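Exo-beta-1,3-galactanase (Bifidobacterium bifidum, PDB 5FLW) is a family 43 glycoside hydrolase that probably releases galactose from the non-reducing ends of beta-1,3-galactan chains. Local coordinates at residues A[201-206]-A[283-288]; A[212-217]-A[230-235]; A[239-244]-A[290-295]; A[261-266]-A[277-282]. All coordinates share one frame; numbering follows the deposited sequence.

Contact 1: residues A[201-206]-A[283-288]; sequences YWFGSQ and ISIADG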
# COMPACT_ATOMS: atom_id res chain seq x y z
N TYR A 201 -4.78 -4.40 13.00
CA TYR A 201 -5.03 -5.46 12.03
C TYR A 201 -4.03 -5.26 10.89
O TYR A 201 -3.96 -4.18 10.31
CB TYR A 201 -6.46 -5.41 11.47
CG TYR A 201 -7.60 -5.62 12.49
CD1 TYR A 201 -7.86 -4.67 13.47
CD2 TYR A 201 -8.43 -6.74 12.40
CE1 TYR A 201 -8.91 -4.85 14.39
CE2 TYR A 201 -9.48 -6.93 13.30
CZ TYR A 201 -9.72 -5.99 14.30
OH TYR A 201 -10.77 -6.17 15.19
N TRP A 202 -3.25 -6.30 10.60
CA TRP A 202 -2.16 -6.28 9.62
C TRP A 202 -2.48 -7.32 8.56
O TRP A 202 -2.55 -8.52 8.86
CB TRP A 202 -0.86 -6.63 10.36
CG TRP A 202 0.43 -6.68 9.59
CD1 TRP A 202 0.61 -6.53 8.24
CD2 TRP A 202 1.73 -6.92 10.15
NE1 TRP A 202 1.96 -6.66 7.93
CE2 TRP A 202 2.66 -6.89 9.08
CE3 TRP A 202 2.21 -7.14 11.45
CZ2 TRP A 202 4.04 -7.11 9.28
CZ3 TRP A 202 3.58 -7.33 11.66
CH2 TRP A 202 4.48 -7.30 10.57
N PHE A 203 -2.64 -6.87 7.31
CA PHE A 203 -2.96 -7.72 6.17
C PHE A 203 -1.75 -7.85 5.25
O PHE A 203 -0.94 -6.92 5.14
CB PHE A 203 -4.12 -7.12 5.35
CG PHE A 203 -5.37 -6.88 6.15
CD1 PHE A 203 -5.49 -5.77 6.99
CD2 PHE A 203 -6.44 -7.76 6.07
CE1 PHE A 203 -6.66 -5.56 7.74
CE2 PHE A 203 -7.62 -7.55 6.82
CZ PHE A 203 -7.72 -6.45 7.64
N GLY A 204 -1.65 -8.99 4.56
CA GLY A 204 -0.62 -9.17 3.56
C GLY A 204 -0.92 -10.35 2.65
O GLY A 204 -1.90 -11.08 2.85
N SER A 205 -0.07 -10.52 1.64
CA SER A 205 -0.22 -11.55 0.63
C SER A 205 0.91 -12.58 0.70
O SER A 205 2.06 -12.24 1.01
CB SER A 205 -0.27 -10.95 -0.78
OG SER A 205 0.79 -10.03 -0.99
N GLN A 206 0.57 -13.83 0.38
CA GLN A 206 1.63 -14.83 0.28
C GLN A 206 2.52 -14.51 -0.92
O GLN A 206 2.20 -13.67 -1.76
CB GLN A 206 1.06 -16.26 0.20
CG GLN A 206 0.05 -16.55 1.31
CD GLN A 206 -0.48 -17.99 1.25
OE1 GLN A 206 -1.70 -18.23 1.29
NE2 GLN A 206 0.41 -18.95 1.14
N ILE A 283 -14.91 -4.23 3.52
CA ILE A 283 -14.37 -5.32 4.33
C ILE A 283 -14.87 -5.14 5.75
O ILE A 283 -14.86 -4.02 6.28
CB ILE A 283 -12.83 -5.42 4.22
CG1 ILE A 283 -12.30 -6.68 4.93
CG2 ILE A 283 -12.15 -4.17 4.76
CD1 ILE A 283 -10.83 -6.99 4.69
N SER A 284 -15.37 -6.22 6.34
CA SER A 284 -15.93 -6.16 7.69
C SER A 284 -14.83 -6.45 8.72
O SER A 284 -14.08 -7.42 8.59
CB SER A 284 -17.09 -7.15 7.80
OG SER A 284 -17.24 -7.55 9.14
N ILE A 285 -14.73 -5.58 9.73
CA ILE A 285 -13.68 -5.64 10.75
C ILE A 285 -14.30 -5.36 12.11
O ILE A 285 -14.83 -4.27 12.33
CB ILE A 285 -12.54 -4.64 10.44
CG1 ILE A 285 -11.92 -4.96 9.07
CG2 ILE A 285 -11.54 -4.56 11.58
CD1 ILE A 285 -10.78 -4.10 8.71
N ALA A 286 -14.27 -6.35 13.00
CA ALA A 286 -14.87 -6.22 14.32
C ALA A 286 -14.34 -7.34 15.21
O ALA A 286 -14.28 -8.50 14.76
CB ALA A 286 -16.40 -6.27 14.23
N ASP A 287 -13.93 -6.99 16.44
CA ASP A 287 -13.59 -7.96 17.50
C ASP A 287 -12.51 -8.97 17.08
O ASP A 287 -12.60 -10.16 17.38
CB ASP A 287 -14.83 -8.69 18.04
CG ASP A 287 -15.97 -7.74 18.36
OD1 ASP A 287 -15.73 -6.77 19.12
OD2 ASP A 287 -17.09 -7.95 17.84
N GLY A 288 -11.49 -8.48 16.39
CA GLY A 288 -10.39 -9.34 15.99
C GLY A 288 -10.65 -10.16 14.76
O GLY A 288 -9.78 -10.95 14.37

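Contact 2: residues A[212-217]-A[230-235]; sequences TNDNKY and WKLFAP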
# COMPACT_ATOMS: atom_id res chain seq x y z
N THR A 212 -2.38 -15.16 -7.82
CA THR A 212 -3.05 -14.69 -6.61
C THR A 212 -3.17 -15.85 -5.62
O THR A 212 -3.12 -17.03 -5.98
CB THR A 212 -4.41 -14.09 -6.98
OG1 THR A 212 -5.12 -15.02 -7.80
CG2 THR A 212 -4.22 -12.79 -7.78
N ASN A 213 -3.32 -15.49 -4.34
CA ASN A 213 -3.35 -16.47 -3.26
C ASN A 213 -4.34 -16.01 -2.20
O ASN A 213 -4.88 -14.89 -2.25
CB ASN A 213 -1.94 -16.67 -2.65
CG ASN A 213 -1.34 -15.37 -2.08
OD1 ASN A 213 -1.73 -14.90 -1.01
ND2 ASN A 213 -0.36 -14.82 -2.78
N ASP A 214 -4.58 -16.88 -1.23
CA ASP A 214 -5.45 -16.54 -0.10
C ASP A 214 -4.63 -15.66 0.84
O ASP A 214 -3.73 -16.14 1.55
CB ASP A 214 -5.95 -17.80 0.59
CG ASP A 214 -6.92 -18.60 -0.26
OD1 ASP A 214 -7.63 -18.02 -1.13
OD2 ASP A 214 -7.00 -19.84 -0.04
N ASN A 215 -4.92 -14.35 0.82
CA ASN A 215 -4.23 -13.40 1.67
C ASN A 215 -4.67 -13.59 3.14
O ASN A 215 -5.71 -14.19 3.44
CB ASN A 215 -4.51 -11.97 1.21
CG ASN A 215 -3.96 -11.65 -0.20
OD1 ASN A 215 -4.22 -10.56 -0.72
ND2 ASN A 215 -3.24 -12.58 -0.83
N LYS A 216 -3.85 -13.06 4.06
CA LYS A 216 -4.10 -13.31 5.48
C LYS A 216 -3.91 -12.04 6.31
O LYS A 216 -3.34 -11.03 5.86
CB LYS A 216 -3.18 -14.42 6.02
CG LYS A 216 -3.16 -15.67 5.20
CD LYS A 216 -2.40 -16.77 5.93
CE LYS A 216 -2.52 -18.08 5.20
NZ LYS A 216 -1.71 -19.17 5.82
N TYR A 217 -4.37 -12.13 7.57
CA TYR A 217 -4.21 -11.04 8.52
C TYR A 217 -3.81 -11.55 9.91
O TYR A 217 -4.03 -12.72 10.27
CB TYR A 217 -5.46 -10.14 8.60
CG TYR A 217 -6.61 -10.78 9.36
CD1 TYR A 217 -7.36 -11.82 8.79
CD2 TYR A 217 -6.95 -10.35 10.64
CE1 TYR A 217 -8.41 -12.43 9.48
CE2 TYR A 217 -8.01 -10.95 11.35
CZ TYR A 217 -8.74 -11.98 10.76
OH TYR A 217 -9.79 -12.57 11.45
N TRP A 230 -1.68 -16.01 11.76
CA TRP A 230 -2.16 -15.38 10.53
C TRP A 230 -3.31 -16.21 9.98
O TRP A 230 -3.18 -17.42 9.78
CB TRP A 230 -1.02 -15.26 9.51
CG TRP A 230 0.00 -14.25 9.94
CD1 TRP A 230 0.99 -14.42 10.86
CD2 TRP A 230 0.12 -12.90 9.47
NE1 TRP A 230 1.72 -13.26 10.99
CE2 TRP A 230 1.21 -12.32 10.15
CE3 TRP A 230 -0.58 -12.13 8.54
CZ2 TRP A 230 1.61 -11.00 9.92
CZ3 TRP A 230 -0.18 -10.83 8.32
CH2 TRP A 230 0.90 -10.28 9.01
N LYS A 231 -4.41 -15.68 9.63
CA LYS A 231 -5.70 -16.23 9.25
C LYS A 231 -6.22 -15.66 7.95
O LYS A 231 -5.86 -14.56 7.54
CB LYS A 231 -6.74 -15.95 10.33
CG LYS A 231 -6.51 -16.66 11.64
CD LYS A 231 -7.59 -16.29 12.65
CE LYS A 231 -7.38 -17.02 13.97
NZ LYS A 231 -8.42 -16.64 14.96
N LEU A 232 -6.91 -16.37 7.21
CA LEU A 232 -7.49 -15.88 5.97
C LEU A 232 -8.63 -14.93 6.27
O LEU A 232 -9.37 -15.14 7.22
CB LEU A 232 -8.09 -17.07 5.20
CG LEU A 232 -7.31 -17.82 4.12
CD1 LEU A 232 -6.16 -18.61 4.72
CD2 LEU A 232 -8.23 -18.74 3.34
N PHE A 233 -8.78 -13.88 5.47
CA PHE A 233 -9.94 -12.99 5.59
C PHE A 233 -10.99 -13.13 4.49
O PHE A 233 -12.12 -12.65 4.67
CB PHE A 233 -9.55 -11.51 5.78
CG PHE A 233 -8.62 -10.96 4.74
CD1 PHE A 233 -7.24 -11.08 4.87
CD2 PHE A 233 -9.12 -10.30 3.62
CE1 PHE A 233 -6.36 -10.57 3.90
CE2 PHE A 233 -8.25 -9.78 2.63
CZ PHE A 233 -6.88 -9.92 2.78
N ALA A 234 -10.66 -13.75 3.36
CA ALA A 234 -11.59 -14.12 2.30
C ALA A 234 -11.78 -15.64 2.28
O ALA A 234 -11.01 -16.39 2.92
CB ALA A 234 -11.05 -13.64 0.95
N PRO A 235 -12.78 -16.15 1.55
CA PRO A 235 -13.03 -17.60 1.58
C PRO A 235 -11.83 -18.38 1.06
O PRO A 235 -11.07 -17.94 0.19
CB PRO A 235 -14.26 -17.77 0.68
CG PRO A 235 -14.92 -16.44 0.67
CD PRO A 235 -13.87 -15.41 0.87
O HOH W 1 -8.98 -16.10 -0.17
O HOH W 2 -8.08 -14.83 2.37
O HOH W 3 -3.99 -19.66 7.83
O HOH W 4 -10.88 -14.82 10.27
O HOH W 5 -9.95 -13.99 14.41

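Contact 3: residues A[239-244]-A[290-295]; sequences KTYDSQ and ASLTWS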
# COMPACT_ATOMS: atom_id res chain seq x y z
N LYS A 239 -8.72 -17.00 -3.47
CA LYS A 239 -7.53 -16.21 -3.84
C LYS A 239 -7.75 -14.71 -3.62
O LYS A 239 -7.33 -13.89 -4.43
CB LYS A 239 -7.07 -16.48 -5.28
CG LYS A 239 -6.88 -17.92 -5.71
CD LYS A 239 -5.81 -18.62 -4.93
CE LYS A 239 -5.60 -20.02 -5.52
NZ LYS A 239 -4.86 -20.97 -4.60
N THR A 240 -8.41 -14.35 -2.51
CA THR A 240 -8.70 -12.95 -2.19
C THR A 240 -9.51 -12.31 -3.33
O THR A 240 -9.24 -11.18 -3.77
CB THR A 240 -7.42 -12.15 -1.88
OG1 THR A 240 -6.51 -12.98 -1.15
CG2 THR A 240 -7.74 -10.94 -1.02
N TYR A 241 -10.46 -13.08 -3.87
CA TYR A 241 -11.23 -12.66 -5.05
C TYR A 241 -10.32 -12.33 -6.24
O TYR A 241 -10.48 -11.32 -6.94
CB TYR A 241 -12.26 -11.58 -4.72
CG TYR A 241 -13.28 -12.17 -3.78
CD1 TYR A 241 -14.12 -13.18 -4.21
CD2 TYR A 241 -13.34 -11.77 -2.44
CE1 TYR A 241 -15.03 -13.77 -3.35
CE2 TYR A 241 -14.25 -12.34 -1.57
CZ TYR A 241 -15.10 -13.35 -2.03
OH TYR A 241 -16.04 -13.96 -1.21
N ASP A 242 -9.34 -13.23 -6.44
CA ASP A 242 -8.36 -13.13 -7.52
C ASP A 242 -7.69 -11.75 -7.54
O ASP A 242 -7.71 -11.03 -8.55
CB ASP A 242 -8.95 -13.52 -8.88
CG ASP A 242 -7.89 -13.61 -9.97
OD1 ASP A 242 -6.69 -13.81 -9.66
OD2 ASP A 242 -8.26 -13.48 -11.16
N SER A 243 -7.14 -11.36 -6.39
CA SER A 243 -6.43 -10.09 -6.29
C SER A 243 -5.31 -10.24 -5.28
O SER A 243 -5.20 -11.25 -4.58
CB SER A 243 -7.38 -8.93 -5.88
OG SER A 243 -7.69 -8.95 -4.49
N GLN A 244 -4.48 -9.20 -5.19
CA GLN A 244 -3.44 -9.09 -4.18
C GLN A 244 -3.74 -7.86 -3.33
O GLN A 244 -3.78 -6.74 -3.85
CB GLN A 244 -2.05 -8.94 -4.82
CG GLN A 244 -0.94 -8.87 -3.76
CD GLN A 244 0.45 -8.63 -4.34
OE1 GLN A 244 0.59 -8.04 -5.41
NE2 GLN A 244 1.49 -9.09 -3.62
N ALA A 290 -11.59 -10.16 10.66
CA ALA A 290 -11.69 -9.44 9.40
C ALA A 290 -12.29 -10.38 8.36
O ALA A 290 -11.90 -11.55 8.28
CB ALA A 290 -10.32 -8.93 8.93
N SER A 291 -13.23 -9.87 7.56
CA SER A 291 -13.96 -10.75 6.65
C SER A 291 -14.32 -10.05 5.35
O SER A 291 -14.91 -8.97 5.34
CB SER A 291 -15.24 -11.29 7.34
OG SER A 291 -16.07 -11.87 6.36
N LEU A 292 -13.99 -10.69 4.23
CA LEU A 292 -14.21 -10.11 2.91
C LEU A 292 -15.13 -11.04 2.14
O LEU A 292 -14.80 -12.22 1.96
CB LEU A 292 -12.88 -9.92 2.18
CG LEU A 292 -12.86 -9.18 0.86
CD1 LEU A 292 -13.20 -7.68 1.07
CD2 LEU A 292 -11.48 -9.36 0.14
N THR A 293 -16.28 -10.52 1.68
CA THR A 293 -17.32 -11.33 1.03
C THR A 293 -17.84 -10.68 -0.25
O THR A 293 -18.22 -9.51 -0.25
CB THR A 293 -18.52 -11.57 1.94
OG1 THR A 293 -18.04 -12.10 3.18
CG2 THR A 293 -19.39 -12.58 1.33
N TRP A 294 -17.88 -11.47 -1.32
CA TRP A 294 -18.45 -10.98 -2.57
C TRP A 294 -19.98 -10.90 -2.46
O TRP A 294 -20.61 -11.61 -1.68
CB TRP A 294 -18.07 -11.92 -3.72
CG TRP A 294 -18.26 -11.37 -5.08
CD1 TRP A 294 -19.35 -11.54 -5.90
CD2 TRP A 294 -17.33 -10.54 -5.82
NE1 TRP A 294 -19.15 -10.89 -7.11
CE2 TRP A 294 -17.93 -10.27 -7.08
CE3 TRP A 294 -16.07 -10.01 -5.54
CZ2 TRP A 294 -17.30 -9.49 -8.06
CZ3 TRP A 294 -15.43 -9.25 -6.52
CH2 TRP A 294 -16.05 -8.99 -7.77
N SER A 295 -20.57 -10.04 -3.29
CA SER A 295 -22.01 -9.95 -3.46
C SER A 295 -22.35 -9.98 -4.94
O SER A 295 -21.62 -9.44 -5.77
CB SER A 295 -22.50 -8.63 -2.84
OG SER A 295 -23.81 -8.35 -3.30

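Contact 4: residues A[261-266]-A[277-282]; sequences FLFIGD and PIVQMP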
# COMPACT_ATOMS: atom_id res chain seq x y z
N PHE A 261 -14.95 -0.00 6.48
CA PHE A 261 -13.60 -0.14 5.94
C PHE A 261 -13.72 -0.51 4.47
O PHE A 261 -14.65 -1.22 4.06
CB PHE A 261 -12.80 -1.21 6.71
CG PHE A 261 -12.60 -0.88 8.16
CD1 PHE A 261 -13.55 -1.25 9.12
CD2 PHE A 261 -11.46 -0.20 8.58
CE1 PHE A 261 -13.37 -0.94 10.46
CE2 PHE A 261 -11.27 0.11 9.91
CZ PHE A 261 -12.22 -0.25 10.86
N LEU A 262 -12.75 -0.03 3.69
CA LEU A 262 -12.64 -0.31 2.27
C LEU A 262 -11.38 -1.13 2.02
O LEU A 262 -10.31 -0.81 2.54
CB LEU A 262 -12.57 0.99 1.46
CG LEU A 262 -12.69 0.82 -0.05
CD1 LEU A 262 -14.10 0.37 -0.43
CD2 LEU A 262 -12.29 2.11 -0.77
N PHE A 263 -11.54 -2.23 1.26
CA PHE A 263 -10.45 -3.06 0.76
C PHE A 263 -10.22 -2.72 -0.72
O PHE A 263 -11.17 -2.70 -1.51
CB PHE A 263 -10.84 -4.54 0.88
CG PHE A 263 -9.97 -5.50 0.07
CD1 PHE A 263 -10.25 -5.77 -1.29
CD2 PHE A 263 -8.90 -6.18 0.67
CE1 PHE A 263 -9.44 -6.64 -2.03
CE2 PHE A 263 -8.10 -7.06 -0.06
CZ PHE A 263 -8.37 -7.29 -1.42
N ILE A 264 -8.95 -2.49 -1.09
CA ILE A 264 -8.54 -2.41 -2.49
C ILE A 264 -7.42 -3.43 -2.71
O ILE A 264 -6.45 -3.48 -1.93
CB ILE A 264 -8.13 -0.98 -2.90
CG1 ILE A 264 -9.38 -0.09 -2.94
CG2 ILE A 264 -7.40 -1.00 -4.26
CD1 ILE A 264 -9.12 1.39 -3.12
N GLY A 265 -7.59 -4.28 -3.74
CA GLY A 265 -6.55 -5.19 -4.17
C GLY A 265 -6.27 -5.00 -5.65
O GLY A 265 -7.11 -4.52 -6.40
N ASP A 266 -5.06 -5.38 -6.06
CA ASP A 266 -4.63 -5.28 -7.45
C ASP A 266 -4.83 -6.61 -8.17
O ASP A 266 -4.48 -7.66 -7.64
CB ASP A 266 -3.15 -4.89 -7.55
CG ASP A 266 -2.89 -3.47 -7.08
OD1 ASP A 266 -3.27 -2.53 -7.79
OD2 ASP A 266 -2.32 -3.29 -5.98
N PRO A 277 -6.67 -4.25 -13.51
CA PRO A 277 -7.84 -3.80 -12.74
C PRO A 277 -7.55 -3.75 -11.24
O PRO A 277 -6.48 -4.16 -10.75
CB PRO A 277 -8.91 -4.87 -13.04
CG PRO A 277 -8.45 -5.53 -14.27
CD PRO A 277 -6.94 -5.51 -14.23
N ILE A 278 -8.53 -3.25 -10.49
CA ILE A 278 -8.55 -3.34 -9.03
C ILE A 278 -9.80 -4.09 -8.60
O ILE A 278 -10.81 -4.17 -9.32
CB ILE A 278 -8.48 -1.95 -8.32
CG1 ILE A 278 -9.73 -1.11 -8.64
CG2 ILE A 278 -7.17 -1.22 -8.69
CD1 ILE A 278 -9.81 0.21 -7.88
N VAL A 279 -9.73 -4.65 -7.39
CA VAL A 279 -10.89 -5.18 -6.69
C VAL A 279 -11.16 -4.24 -5.52
O VAL A 279 -10.31 -4.09 -4.63
CB VAL A 279 -10.64 -6.63 -6.22
CG1 VAL A 279 -11.79 -7.09 -5.33
CG2 VAL A 279 -10.46 -7.58 -7.43
N GLN A 280 -12.33 -3.60 -5.53
CA GLN A 280 -12.69 -2.62 -4.52
C GLN A 280 -13.96 -3.11 -3.84
O GLN A 280 -14.99 -3.33 -4.50
CB GLN A 280 -12.93 -1.27 -5.18
CG GLN A 280 -13.32 -0.16 -4.23
CD GLN A 280 -13.39 1.20 -4.94
OE1 GLN A 280 -12.38 1.68 -5.48
NE2 GLN A 280 -14.57 1.80 -4.96
N MET A 281 -13.90 -3.29 -2.51
CA MET A 281 -14.97 -3.96 -1.79
C MET A 281 -15.01 -3.44 -0.37
O MET A 281 -13.96 -3.09 0.18
CB MET A 281 -14.73 -5.48 -1.74
CG MET A 281 -14.71 -6.22 -3.08
SD MET A 281 -14.15 -7.93 -2.90
CE MET A 281 -15.51 -8.64 -1.92
N PRO A 282 -16.18 -3.43 0.27
CA PRO A 282 -16.20 -3.24 1.73
C PRO A 282 -15.60 -4.46 2.41
O PRO A 282 -15.70 -5.59 1.91
CB PRO A 282 -17.69 -3.10 2.04
CG PRO A 282 -18.35 -3.94 1.00
CD PRO A 282 -17.50 -3.84 -0.24
O HOH W 6 -3.94 -2.62 -10.43

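Contact 1: residues A[201-206]-A[283-288]
Two neighbouring blades of the five-bladed beta-propeller of this glycoside hydrolase family face each other here. Segments 201-205 and 283-286 of their strands run roughly antiparallel, and the axes come no closer than 10.8 Å, so side chains rather than backbones fill the interface.

The apolar part is built from branched aliphatic tips set against aromatic rings. Ile285 lays its CG2 methyl over one face of the Tyr201 ring in a CH-pi contact, 3.6 Å from the ring centroid and 15° off the normal. Its other branch, with CG1 beside the backbone N, carries CD1 to within 4.0 Å of Phe203 CZ. Ile283, whose CG1 is instead anti to the backbone N (chi1 -173°), sends CD1 tip to tip toward the same ring, 3.9 Å from Phe203 CE2. Isoleucine suits this place because one residue offers methyls to two rings, and Val248 of strand 244-250 touches all three apolar neighbours, Phe203, Ile283 and Ile285.

The polar part is a single hydrogen bond from Gly288 N to Tyr201 OH, 2.7 Å long with an N-H...O angle of 150°. Asp287 and Gly288 both have left-handed backbone angles, as in a type I' turn, where glycine fits easily.

A phenol thus suits both tasks: its ring joins the greasy interior between blades, while its hydroxyl oxygen supplies an acceptor to the backbone of the turn at Asp287-Gly288.

Contact 2: residues A[212-217]-A[230-235]
An antiparallel beta hairpin forms the outer edge of one propeller blade, with strand 216-220 pairing with the short edge strand 231-232. Tyr217 and Lys231 make the hydrogen-bonded pair, Tyr217 N to Lys231 O at 2.9 Å and Lys231 N to Tyr217 O at 3.1 Å.

Two aromatic side chains adopt the crowded first torsion, with CG between the backbone N and the carbonyl carbon: Tyr217 (chi1 75°) and Phe233 (chi1 54°). This brings Tyr217 CD1 within 3.7 Å of Phe233 CB, while Leu232 O lies at the edge of the tyrosine ring, in its plane. The tyrosine hydroxyl accepts from Ala290 N on the next blade. Phe233, purely apolar, places CZ 3.5 Å from Asn215 CB. Of the Asn215 side chain it is CB that meets this ring; the amide OD1 accepts from Val245 N, and ND2 makes a weak bond to Asn213 OD1.

At Leu232, chi1 is an unusual -94°, and its methyls part: CD2 approaches Asp214 CB at 3.7 Å, and CD1 meets Lys216 CE. Asp214 itself serves polar ends, OD1 taking Lys239 N and OD2 Gly237 N.

Lys216, with CG beside the backbone N and the chain extended beyond it, crosses Trp230 and Leu232 obliquely with its methylenes. Its tip is joined back to the hairpin by one water, 3.1 Å from Lys216 NZ, which donates to Trp230 O.

Contact 3: residues A[239-244]-A[290-295]
The chain running on from strand 289-291 passes a short left-handed helical turn at 239-242. That turn leads into strand 244-250, first of the propeller blade that 289-291 completes, so entry and exit of one blade meet here. The first residue of 290-295 to touch the turn is Leu292. With CG anti to the backbone N, it slides past Tyr241 in the opposite direction and brings CD2 within 4.0 Å of Tyr241 CD2 and 4.2 Å of Thr240 CG2. Leucine suits the spot, which is also lined by Phe263, Met281 and Ile283. Leu292 O meets Tyr241 at its edge, in the ring plane, 3.6 Å from CE2.

Thr293 turns its side chain away, its CA lying near the phenol oxygen. Next, Trp294 N donates to Tyr241 OH over 3.1 Å with an N-H...O angle of 157°. Its side chain, CG anti to the backbone N (chi1 -164°), crosses the tyrosine obliquely: CB comes 3.6 Å from Tyr241 CE1, and CE3 lies over one ring face. The six-membered ring of Trp294 is inclined at 41° to the tyrosine plane.

On the helical side the turn is tied by Ser243 OG, which donates to Thr240 O at 2.8 Å. Tyr241 thus joins two parts of the chain by both its characters, apolar ring against leucine and tryptophan, and hydroxyl oxygen accepting from the backbone N-H of Trp294.

Contact 4: residues A[261-266]-A[277-282]
Phe263 turns CG anti to its backbone N (chi1 165°), which carries the ring along its strand to lie over Gly265, with Phe263 CZ 3.9 Å from Gly265 CA. Glycine, having no side chain, leaves room for the ring. Val279 CG1 is likewise anti to its own backbone N and reaches Phe263 CE1 at 4.1 Å, crossing it obliquely. Gln280, with chi1 (180°) and chi2 both extended, lies alongside Ile264 and points the same way.

Between the strands the backbone is bound in regular antiparallel pairing. Phe263 and Met281 exchange two hydrogen bonds, of which Phe263 N to Met281 O, 2.8 Å, runs nearly along the C=O axis. Gly265 and Val279 exchange two more, and in Val279 N to Gly265 O, also 2.8 Å, the donor sits above the carbonyl plane.

On the face of Ile264, Gln280 CG comes within 3.9 Å of Leu262 CD1, while its NE2 donates to Phe56 O, so a buried amide keeps a partner. Ile264 CG2 packs near Ile278 CB, 4.3 Å away. At the hairpin's looped end a water bridges Asp266 OD1, 2.7 Å away, and Pro277 O; Gly22 N also bonds to OD1. Asp266 OD2 lies close to the like-charged Asp246, which may raise the affinity of one of them for a proton.

Such a pair of central strands, flanked by a strand on either side, is the core of a four-stranded beta-propeller blade.

All four contacts gather on two consecutive blades. Contact 4 forms the middle of the later blade and contact 2 the outer edge of the earlier one, and their centres are about 14 Å apart. Contact 1 bridges the blades, while contact 3 sets the turn before the later blade against the tail after it. Contacts 2 and 3 lie closest, with centres about 8 Å apart, joined by Phe233 O to Leu292 N (2.7 Å). Phe233 and Phe263 also touch between contacts 2 and 4. No ligand marks the active site, which in family 43 lies at the propeller axis; the contact centres are about 12 to 17 Å from the centre of the chain.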